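Local coordinates for protein ferredoxin-NADP reductase (Neisseria gonorrhoeae MIA_2011_03-10, PDB 5TR9) that binds FAD and probably catalyses electron transfer between NADP(H) and ferredoxin, at residues H155-F159 with P160-I164; D240-Q243 with T244-M248; R116-D119 with G120-L123. All blocks are in the same frame, centred on the assembly; numbering follows the deposited sequence.

How the contacts relate
All three contacts are local turns or helical steps in the part of the chain built round the parallel sheet, and along the sequence they run 3, 1, 2. Contact 3 leads into strand 122-128, contact 1 leaves the end of the neighbouring strand 150-157, and contact 2 lies on helix 235-247, which connects strands 227-233 and 261-265 of the same sheet. Their centres are spread widely, about 27 Å between contacts 1 and 3, 23 Å between 1 and 2 and 19 Å between 2 and 3, and none touches another. Together they mark an entry, an exit and a covering helix of the domain that probably receives NADP(H), with contact 1 nearest the flavin side.

Contact 1: H155-F159 with P160-I164; sequences HSVSF and PEELI
Glu162 reaches across the turn to the backbone of Ser158 and Phe159; CG lies beside its own backbone N (chi1 -66°) and the chain runs on extended, which carries OE1 to their N-H groups. Phe159 N donates to Glu162 OE1 at 3.0 Å, a fairly straight bond (157°) that meets the oxygen nearly along its C-O axis. Ser158 N also points to Glu162 OE1, but that bond is weak, with an angle of only 124°. In the reverse direction Glu162 N donates to Phe159 O over 2.9 Å, arriving from above the carbonyl plane. Side chain and backbone of one glutamate thus hold both the N-H and the C=O of Phe159. Glu162 OE2 accepts from a water at 2.8 Å, and the same water lies weakly against Ser158 OG. Beyond this 3-10 turn the backbone bends again in an inverse gamma turn centred on Leu163.

Van der Waals contacts lie on the strand side. Val157 CB sits 3.7 Å from Glu162 CB, the two side chains passing in opposite directions. Val157 CG2 reaches Leu163 CD2 at 3.6 Å, and the same leucine methyl lies 4.0 Å from His155 ND1, oblique to the imidazole. Val157 CG1 rests over one face of that ring, toward its rim, while His155 NE2 is hydrogen-bonded to Gly129 O.

The turn closes strand 150-157 and leads toward helix 166-173. Val157 and Leu163 lean on strand 185-191 of the parallel sheet, His155 also touches strand 122-128, and Glu162 meets Leu32 of strand 32-38 in the antiparallel sheet.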
loop_
_atom_site.group_PDB
_atom_site.type_symbol
_atom_site.label_atom_id
_atom_site.label_comp_id
_atom_site.label_asym_id
_atom_site.label_seq_id
_atom_site.Cartn_x
_atom_site.Cartn_y
_atom_site.Cartn_z
ATOM N N HIS A 155 2.551 5.848 -7.368
ATOM C CA HIS A 155 2.312 6.393 -6.024
ATOM C C HIS A 155 2.013 7.885 -6.119
ATOM O O HIS A 155 2.906 8.682 -6.438
ATOM C CB HIS A 155 3.505 6.149 -5.097
ATOM C CG HIS A 155 3.233 6.512 -3.663
ATOM N ND1 HIS A 155 4.232 6.894 -2.791
ATOM C CD2 HIS A 155 2.077 6.546 -2.955
ATOM C CE1 HIS A 155 3.703 7.132 -1.601
ATOM N NE2 HIS A 155 2.396 6.933 -1.676
ATOM N N SER A 156 0.774 8.251 -5.812
ATOM C CA SER A 156 0.323 9.643 -5.796
ATOM C C SER A 156 0.388 10.209 -4.382
ATOM O O SER A 156 -0.123 9.598 -3.438
ATOM C CB SER A 156 -1.108 9.735 -6.334
ATOM O OG SER A 156 -1.692 11.012 -6.103
ATOM N N VAL A 157 0.992 11.392 -4.246
ATOM C CA VAL A 157 1.001 12.163 -3.008
ATOM C C VAL A 157 0.822 13.625 -3.397
ATOM O O VAL A 157 0.853 13.976 -4.576
ATOM C CB VAL A 157 2.306 11.983 -2.210
ATOM C CG1 VAL A 157 2.505 10.508 -1.817
ATOM C CG2 VAL A 157 3.487 12.485 -3.035
ATOM N N SER A 158 0.675 14.492 -2.394
ATOM C CA SER A 158 0.519 15.914 -2.713
ATOM C C SER A 158 1.844 16.590 -3.056
ATOM O O SER A 158 1.927 17.359 -4.025
ATOM C CB SER A 158 -0.137 16.645 -1.548
ATOM O OG SER A 158 -1.476 16.209 -1.342
ATOM N N PHE A 159 2.883 16.346 -2.258
ATOM C CA PHE A 159 4.165 17.033 -2.378
ATOM C C PHE A 159 5.300 16.020 -2.384
ATOM O O PHE A 159 5.176 14.953 -1.772
ATOM C CB PHE A 159 4.358 18.025 -1.219
ATOM C CG PHE A 159 3.368 19.158 -1.238
ATOM C CD1 PHE A 159 3.616 20.290 -1.997
ATOM C CD2 PHE A 159 2.163 19.055 -0.553
ATOM C CE1 PHE A 159 2.690 21.333 -2.045
ATOM C CE2 PHE A 159 1.234 20.083 -0.593
ATOM C CZ PHE A 159 1.496 21.219 -1.340
ATOM N N PRO A 160 6.412 16.323 -3.068
ATOM C CA PRO A 160 7.474 15.308 -3.243
ATOM C C PRO A 160 8.108 14.839 -1.945
ATOM O O PRO A 160 8.649 13.721 -1.917
ATOM C CB PRO A 160 8.497 16.006 -4.153
ATOM C CG PRO A 160 8.195 17.472 -4.050
ATOM C CD PRO A 160 6.713 17.574 -3.788
ATOM N N GLU A 161 8.066 15.649 -0.879
ATOM C CA GLU A 161 8.580 15.209 0.413
ATOM C C GLU A 161 7.877 13.953 0.908
ATOM O O GLU A 161 8.445 13.224 1.732
ATOM C CB GLU A 161 8.429 16.317 1.458
ATOM C CG GLU A 161 9.346 17.512 1.285
ATOM C CD GLU A 161 8.820 18.541 0.298
ATOM O OE1 GLU A 161 7.816 18.273 -0.390
ATOM O OE2 GLU A 161 9.428 19.630 0.217
ATOM N N GLU A 162 6.643 13.708 0.456
ATOM C CA GLU A 162 5.870 12.546 0.872
ATOM C C GLU A 162 6.247 11.280 0.115
ATOM O O GLU A 162 5.748 10.204 0.460
ATOM C CB GLU A 162 4.375 12.841 0.713
ATOM C CG GLU A 162 3.928 13.941 1.674
ATOM C CD GLU A 162 2.547 14.500 1.396
ATOM O OE1 GLU A 162 2.272 14.909 0.250
ATOM O OE2 GLU A 162 1.745 14.575 2.352
ATOM N N LEU A 163 7.111 11.380 -0.897
ATOM C CA LEU A 163 7.549 10.207 -1.662
ATOM C C LEU A 163 8.709 9.540 -0.920
ATOM O O LEU A 163 9.864 9.546 -1.356
ATOM C CB LEU A 163 7.957 10.618 -3.073
ATOM C CG LEU A 163 6.877 11.217 -3.991
ATOM C CD1 LEU A 163 7.511 11.851 -5.228
ATOM C CD2 LEU A 163 5.851 10.164 -4.384
ATOM N N ILE A 164 8.390 8.974 0.250
ATOM C CA ILE A 164 9.463 8.540 1.142
ATOM C C ILE A 164 10.084 7.213 0.730
ATOM O O ILE A 164 11.111 6.824 1.305
ATOM C CB ILE A 164 8.978 8.475 2.604
ATOM C CG1 ILE A 164 7.854 7.460 2.776
ATOM C CG2 ILE A 164 8.537 9.875 3.105
ATOM C CD1 ILE A 164 7.647 7.059 4.238
HETATM O O HOH W 1 -0.934 15.229 1.886
#

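Contact 2: D240-Q243 with T244-M248; sequences DTFQ and TLLDM
Thr244 packs against the helical turn before it through two hydrogen bonds to the one acceptor Asp240 O. Its OG1 donates to that carbonyl oxygen at 2.9 Å and its backbone N at 3.0 Å, the two donors approaching from opposite faces of the carbonyl plane. With chi1 at -67°, OG1 lies beside its own backbone N, which lets both groups reach one acceptor; OG1 is also hydrogen-bonded to Lys210 NZ.

On this closely packed side Thr241 and Leu245 run side by side, pointing the same way, with Thr241 CG2 4.1 Å from Leu245 CD1. Leu245 N donates to Thr241 O (2.9 Å). Both residues are buried against strand 227-233, Leu245 touching Phe229 and Ile231 and Thr241 the isoleucine, while Pro206 of helix 205-210 packs on Thr241 and Thr244. Close packing continues at the edge of the buried face, where Leu246 lays CG over one face of the Phe242 ring, 4.0 Å from the centroid, as a CH-pi contact, and its CD1 comes within 3.6 Å of Phe242 CZ. The ring, in turn, touches Ile261 and Met263.

The solvent side is looser: Gln243 and Asp247 lie at the exposed surface, linked through the backbone bond from Asp247 N to Gln243 O.

This helix, buried on one side and exposed on the other, is the connection of the beta-alpha-beta unit 227-233, 235-247, 261-265 in the parallel sheet of the NAD-binding domain.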
loop_
_atom_site.group_PDB
_atom_site.type_symbol
_atom_site.label_atom_id
_atom_site.label_comp_id
_atom_site.label_asym_id
_atom_site.label_seq_id
_atom_site.Cartn_x
_atom_site.Cartn_y
_atom_site.Cartn_z
ATOM N N ASP A 240 -13.107 7.248 -7.484
ATOM C CA ASP A 240 -12.931 7.916 -8.773
ATOM C C ASP A 240 -12.114 7.059 -9.738
ATOM O O ASP A 240 -12.411 7.008 -10.938
ATOM C CB ASP A 240 -12.255 9.273 -8.583
ATOM C CG ASP A 240 -13.167 10.320 -7.961
ATOM O OD1 ASP A 240 -14.402 10.108 -7.886
ATOM O OD2 ASP A 240 -12.631 11.381 -7.557
ATOM N N THR A 241 -11.079 6.384 -9.230
ATOM C CA THR A 241 -10.271 5.509 -10.078
ATOM C C THR A 241 -11.092 4.321 -10.566
ATOM O O THR A 241 -11.046 3.968 -11.752
ATOM C CB THR A 241 -9.039 5.042 -9.306
ATOM O OG1 THR A 241 -8.287 6.187 -8.880
ATOM C CG2 THR A 241 -8.147 4.135 -10.163
ATOM N N PHE A 242 -11.851 3.698 -9.664
ATOM C CA PHE A 242 -12.711 2.574 -10.044
ATOM C C PHE A 242 -13.703 2.981 -11.127
ATOM O O PHE A 242 -13.841 2.299 -12.153
ATOM C CB PHE A 242 -13.442 2.055 -8.804
ATOM C CG PHE A 242 -14.467 0.995 -9.096
ATOM C CD1 PHE A 242 -14.085 -0.242 -9.570
ATOM C CD2 PHE A 242 -15.811 1.231 -8.868
ATOM C CE1 PHE A 242 -15.040 -1.209 -9.849
ATOM C CE2 PHE A 242 -16.770 0.251 -9.129
ATOM C CZ PHE A 242 -16.373 -0.970 -9.611
ATOM N N GLN A 243 -14.390 4.110 -10.930
ATOM C CA GLN A 243 -15.384 4.543 -11.907
ATOM C C GLN A 243 -14.737 4.867 -13.243
ATOM O O GLN A 243 -15.322 4.597 -14.300
ATOM C CB GLN A 243 -16.160 5.742 -11.372
ATOM C CG GLN A 243 -16.945 5.386 -10.129
ATOM C CD GLN A 243 -17.837 6.490 -9.631
ATOM O OE1 GLN A 243 -17.801 7.634 -10.121
ATOM N NE2 GLN A 243 -18.675 6.155 -8.646
ATOM N N THR A 244 -13.527 5.439 -13.214
ATOM C CA THR A 244 -12.801 5.732 -14.449
ATOM C C THR A 244 -12.438 4.452 -15.190
ATOM O O THR A 244 -12.631 4.361 -16.413
ATOM C CB THR A 244 -11.555 6.562 -14.126
ATOM O OG1 THR A 244 -11.972 7.848 -13.658
ATOM C CG2 THR A 244 -10.676 6.748 -15.367
ATOM N N LEU A 245 -11.947 3.440 -14.462
ATOM C CA LEU A 245 -11.609 2.166 -15.096
ATOM C C LEU A 245 -12.850 1.468 -15.649
ATOM O O LEU A 245 -12.804 0.881 -16.737
ATOM C CB LEU A 245 -10.864 1.265 -14.100
ATOM C CG LEU A 245 -9.462 1.773 -13.734
ATOM C CD1 LEU A 245 -8.872 0.903 -12.631
ATOM C CD2 LEU A 245 -8.571 1.768 -14.976
ATOM N N LEU A 246 -13.980 1.530 -14.932
ATOM C CA LEU A 246 -15.220 1.001 -15.503
ATOM C C LEU A 246 -15.548 1.673 -16.833
ATOM O O LEU A 246 -15.978 1.008 -17.784
ATOM C CB LEU A 246 -16.390 1.180 -14.531
ATOM C CG LEU A 246 -16.441 0.379 -13.228
ATOM C CD1 LEU A 246 -17.840 0.459 -12.615
ATOM C CD2 LEU A 246 -16.039 -1.066 -13.431
ATOM N N ASP A 247 -15.348 2.993 -16.922
ATOM C CA ASP A 247 -15.624 3.708 -18.165
ATOM C C ASP A 247 -14.695 3.256 -19.287
ATOM O O ASP A 247 -15.068 3.325 -20.466
ATOM C CB ASP A 247 -15.477 5.220 -17.963
ATOM C CG ASP A 247 -16.606 5.825 -17.141
ATOM O OD1 ASP A 247 -17.683 5.211 -17.051
ATOM O OD2 ASP A 247 -16.409 6.937 -16.598
ATOM N N MET A 248 -13.497 2.794 -18.933
ATOM C CA MET A 248 -12.487 2.318 -19.870
ATOM C C MET A 248 -12.628 0.837 -20.204
ATOM O O MET A 248 -11.799 0.308 -20.950
ATOM C CB MET A 248 -11.081 2.596 -19.313
ATOM C CG MET A 248 -10.753 4.083 -19.276
ATOM S SD MET A 248 -9.313 4.554 -18.295
ATOM C CE MET A 248 -7.970 3.803 -19.218
#

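Contact 3: R116-D119 with G120-L123; sequences RFPD and GKDL
The ammonium nitrogen of Lys121, whose chain crosses obliquely over Pro118, is hydrogen-bonded to the backbone oxygen of Glu225. The lysine bends at chi2 (-65°) on its way there, which brings its methylenes against the proline: Lys121 CE is 4.0 Å from Pro118 CG, and Lys121 CG lies 3.5 Å from Pro118 O.

Pro118 to Lys121 form a type II beta turn. Asp119 takes polyproline-II angles and Gly120 a positive phi of 97°, as the third position of such a turn requires. The turn is an open one, Pro118 O standing 3.8 Å from Lys121 N. Asp119 reaches outward to a long, weak ion pair with Arg147.

Further in, Phe117 and Leu123 meet across the turn at about a right angle, Leu123 CD1 approaching Phe117 CD2 obliquely at 4.1 Å. Both are buried and both rest on Met230.

The turn delivers the chain from the loop after strand 101-105 into strand 122-128 of the parallel sheet. Asp122 and Leu123 already bond through their backbones to Arg228 and Thr150 in the flanking strands 227-233 and 150-157, and Phe117 also touches Met262 of strand 261-265.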
loop_
_atom_site.group_PDB
_atom_site.type_symbol
_atom_site.label_atom_id
_atom_site.label_comp_id
_atom_site.label_asym_id
_atom_site.label_seq_id
_atom_site.Cartn_x
_atom_site.Cartn_y
_atom_site.Cartn_z
ATOM N N ARG A 116 -4.510 -13.940 -7.087
ATOM C CA ARG A 116 -5.824 -14.277 -7.614
ATOM C C ARG A 116 -6.013 -13.818 -9.057
ATOM O O ARG A 116 -6.966 -14.255 -9.708
ATOM C CB ARG A 116 -6.900 -13.663 -6.722
ATOM C CG ARG A 116 -6.969 -14.319 -5.350
ATOM C CD ARG A 116 -8.012 -13.633 -4.488
ATOM N NE ARG A 116 -8.300 -14.418 -3.296
ATOM C CZ ARG A 116 -9.268 -14.125 -2.433
ATOM N NH1 ARG A 116 -10.038 -13.060 -2.633
ATOM N NH2 ARG A 116 -9.466 -14.896 -1.372
ATOM N N PHE A 117 -5.144 -12.932 -9.559
ATOM C CA PHE A 117 -5.047 -12.618 -10.977
ATOM C C PHE A 117 -4.162 -13.663 -11.665
ATOM O O PHE A 117 -3.199 -14.158 -11.062
ATOM C CB PHE A 117 -4.418 -11.240 -11.183
ATOM C CG PHE A 117 -5.303 -10.064 -10.833
ATOM C CD1 PHE A 117 -6.620 -9.978 -11.281
ATOM C CD2 PHE A 117 -4.771 -9.005 -10.097
ATOM C CE1 PHE A 117 -7.415 -8.856 -10.979
ATOM C CE2 PHE A 117 -5.556 -7.877 -9.799
ATOM C CZ PHE A 117 -6.867 -7.810 -10.235
ATOM N N PRO A 118 -4.437 -13.995 -12.929
ATOM C CA PRO A 118 -3.655 -15.047 -13.596
ATOM C C PRO A 118 -2.258 -14.582 -13.965
ATOM O O PRO A 118 -2.015 -13.402 -14.248
ATOM C CB PRO A 118 -4.467 -15.369 -14.856
ATOM C CG PRO A 118 -5.296 -14.151 -15.096
ATOM C CD PRO A 118 -5.577 -13.538 -13.753
ATOM N N ASP A 119 -1.337 -15.540 -13.967
ATOM C CA ASP A 119 0.029 -15.281 -14.409
ATOM C C ASP A 119 0.054 -14.696 -15.820
ATOM O O ASP A 119 -0.770 -15.032 -16.674
ATOM C CB ASP A 119 0.844 -16.580 -14.419
ATOM C CG ASP A 119 1.155 -17.107 -13.036
ATOM O OD1 ASP A 119 0.785 -16.464 -12.030
ATOM O OD2 ASP A 119 1.782 -18.197 -12.987
ATOM N N GLY A 120 1.059 -13.856 -16.081
ATOM C CA GLY A 120 1.325 -13.399 -17.428
ATOM C C GLY A 120 0.743 -12.044 -17.764
ATOM O O GLY A 120 1.047 -11.506 -18.839
ATOM N N LYS A 121 -0.078 -11.484 -16.887
ATOM C CA LYS A 121 -0.667 -10.180 -17.119
ATOM C C LYS A 121 0.291 -9.085 -16.657
ATOM O O LYS A 121 1.303 -9.339 -15.995
ATOM C CB LYS A 121 -1.997 -10.054 -16.378
ATOM C CG LYS A 121 -2.989 -11.169 -16.705
ATOM C CD LYS A 121 -3.418 -11.111 -18.153
ATOM C CE LYS A 121 -4.461 -12.174 -18.468
ATOM N NZ LYS A 121 -4.757 -12.215 -19.935
ATOM N N ASP A 122 -0.039 -7.849 -17.017
ATOM C CA ASP A 122 0.683 -6.686 -16.515
ATOM C C ASP A 122 -0.017 -6.184 -15.262
ATOM O O ASP A 122 -1.170 -5.743 -15.328
ATOM C CB ASP A 122 0.733 -5.592 -17.571
ATOM C CG ASP A 122 1.472 -6.035 -18.811
ATOM O OD1 ASP A 122 2.676 -6.358 -18.695
ATOM O OD2 ASP A 122 0.856 -6.109 -19.900
ATOM N N LEU A 123 0.675 -6.244 -14.130
ATOM C CA LEU A 123 0.095 -5.846 -12.850
ATOM C C LEU A 123 0.349 -4.362 -12.614
ATOM O O LEU A 123 1.503 -3.919 -12.622
ATOM C CB LEU A 123 0.694 -6.677 -11.717
ATOM C CG LEU A 123 0.153 -6.414 -10.318
ATOM C CD1 LEU A 123 -1.326 -6.855 -10.276
ATOM C CD2 LEU A 123 1.009 -7.146 -9.281
#